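Local structure of 2-hydroxyisobutyryl-CoA mutase large subunit (Aquincola tertiaricarbonis, 4R3U) at residues T501-R504 / Q505-T509. The protein forms, with a small cobalamin-binding subunit, a coenzyme B12-dependent mutase that interconverts 2-hydroxyisobutyryl-CoA and (S)-3-hydroxybutyryl-CoA. Numbering follows the deposited sequence.
Sequences TAER and QISRT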
loop_
_atom_site.group_PDB
_atom_site.type_symbol
_atom_site.label_atom_id
_atom_site.label_comp_id
_atom_site.label_asym_id
_atom_site.label_seq_id
_atom_site.Cartn_x
_atom_site.Cartn_y
_atom_site.Cartn_z
ATOM N N THR A 501 30.819 -12.807 -17.495
ATOM C CA THR A 501 29.897 -12.201 -18.475
ATOM C C THR A 501 30.665 -11.676 -19.691
ATOM O O THR A 501 30.359 -12.120 -20.806
ATOM C CB THR A 501 29.052 -11.072 -17.830
ATOM O OG1 THR A 501 28.286 -11.585 -16.731
ATOM C CG2 THR A 501 28.159 -10.357 -18.835
ATOM N N ALA A 502 31.668 -10.760 -19.493
ATOM C CA ALA A 502 32.421 -10.215 -20.636
ATOM C C ALA A 502 33.049 -11.316 -21.509
ATOM O O ALA A 502 32.702 -11.397 -22.689
ATOM C CB ALA A 502 33.460 -9.195 -20.191
ATOM N N GLU A 503 33.859 -12.230 -20.905
ATOM C CA GLU A 503 34.491 -13.356 -21.585
ATOM C C GLU A 503 33.466 -14.182 -22.397
ATOM O O GLU A 503 33.678 -14.424 -23.586
ATOM C CB GLU A 503 35.228 -14.231 -20.546
ATOM C CG GLU A 503 36.022 -15.409 -21.110
ATOM C CD GLU A 503 35.308 -16.753 -21.055
ATOM O OE1 GLU A 503 34.721 -17.076 -19.995
ATOM O OE2 GLU A 503 35.344 -17.488 -22.073
ATOM N N ARG A 504 32.336 -14.563 -21.745
ATOM C CA ARG A 504 31.254 -15.366 -22.318
ATOM C C ARG A 504 30.577 -14.683 -23.527
ATOM O O ARG A 504 30.355 -15.314 -24.561
ATOM C CB ARG A 504 30.229 -15.714 -21.238
ATOM C CG ARG A 504 30.672 -16.835 -20.296
ATOM C CD ARG A 504 29.511 -17.410 -19.456
ATOM N NE ARG A 504 29.028 -16.484 -18.429
ATOM C CZ ARG A 504 27.903 -15.772 -18.485
ATOM N NH1 ARG A 504 27.071 -15.916 -19.505
ATOM N NH2 ARG A 504 27.589 -14.930 -17.505
ATOM N N GLN A 505 30.284 -13.388 -23.382
ATOM C CA GLN A 505 29.634 -12.548 -24.381
ATOM C C GLN A 505 30.518 -12.296 -25.604
ATOM O O GLN A 505 30.031 -12.503 -26.719
ATOM C CB GLN A 505 29.135 -11.242 -23.729
ATOM C CG GLN A 505 28.411 -10.279 -24.646
ATOM C CD GLN A 505 27.115 -10.769 -25.228
ATOM O OE1 GLN A 505 26.372 -11.559 -24.625
ATOM N NE2 GLN A 505 26.799 -10.240 -26.396
ATOM N N ILE A 506 31.803 -11.907 -25.413
ATOM C CA ILE A 506 32.753 -11.663 -26.521
ATOM C C ILE A 506 32.944 -12.938 -27.359
ATOM O O ILE A 506 32.923 -12.876 -28.594
ATOM C CB ILE A 506 34.120 -11.087 -26.061
ATOM C CG1 ILE A 506 34.046 -10.092 -24.860
ATOM C CG2 ILE A 506 34.967 -10.546 -27.221
ATOM C CD1 ILE A 506 33.427 -8.817 -25.024
ATOM N N SER A 507 33.070 -14.096 -26.676
ATOM C CA SER A 507 33.228 -15.420 -27.281
ATOM C C SER A 507 32.203 -15.637 -28.382
ATOM O O SER A 507 32.589 -16.036 -29.484
ATOM C CB SER A 507 33.078 -16.504 -26.221
ATOM O OG SER A 507 34.151 -16.460 -25.299
ATOM N N ARG A 508 30.903 -15.354 -28.084
ATOM C CA ARG A 508 29.786 -15.486 -29.020
ATOM C C ARG A 508 29.834 -14.451 -30.134
ATOM O O ARG A 508 29.626 -14.820 -31.291
ATOM C CB ARG A 508 28.443 -15.425 -28.287
ATOM C CG ARG A 508 27.219 -15.582 -29.200
ATOM C CD ARG A 508 26.092 -16.303 -28.520
ATOM N NE ARG A 508 25.596 -15.521 -27.394
ATOM C CZ ARG A 508 24.995 -16.033 -26.335
ATOM N NH1 ARG A 508 24.615 -15.244 -25.336
ATOM N NH2 ARG A 508 24.797 -17.338 -26.245
ATOM N N THR A 509 30.095 -13.171 -29.795
ATOM C CA THR A 509 30.189 -12.071 -30.765
ATOM C C THR A 509 31.290 -12.360 -31.786
ATOM O O THR A 509 31.041 -12.220 -32.990
ATOM C CB THR A 509 30.272 -10.692 -30.056
ATOM O OG1 THR A 509 29.064 -10.505 -29.328
ATOM C CG2 THR A 509 30.393 -9.531 -31.030
#
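Ser-507 folds its hydroxyl back onto the turn before it: OG donates to Glu-503 O at 2.7 Å, while Ser-507 N reaches the same carbonyl at 3.2 Å. The two donors come from opposite faces of the carbonyl plane, the hydroxyl tilted 34° from it and the amide 25°, and together they give this oxygen two partners. The serine torsion makes this possible, since OG stands beside its own backbone N (chi1 -67°) and therefore faces the preceding turn. The carboxylate of Glu-503 hovers nearby, its OE2 3.6 Å from Ser-507 OG, on an exposed flank of the helix.

The remaining bonds across the turn are between main-chain atoms. Gln-505 N donates to Thr-501 O at 2.9 Å, and Ile-506 N also points at Ala-502 O, a bond to be read with caution because that oxygen is less surely placed. The CB of Gln-505 sits beyond the oxygen end of the first of these carbonyls, 3.3 Å from Thr-501 O.

The ends of Arg-504, Gln-505 and Arg-508 reach out to other parts of the chain. Arg-504 and Arg-508, one turn apart, hold their NH1 atoms 6.4 Å from each other. Arg-504 makes salt bridges to Asp-498 and Asp-109, and Arg-508 to Glu-108 and Asp-160, which probably offset the like charges. Gln-505 NE2 is hydrogen-bonded to Asp-160 and Asp-156, the latter also bound by Thr-509 OG1.

This is the first part of helix 501-515, an alpha-helix with i to i+4 bonds and a serine hydroxyl returned to the i-4 carbonyl, its arginines facing helices 107-119 and 158-164.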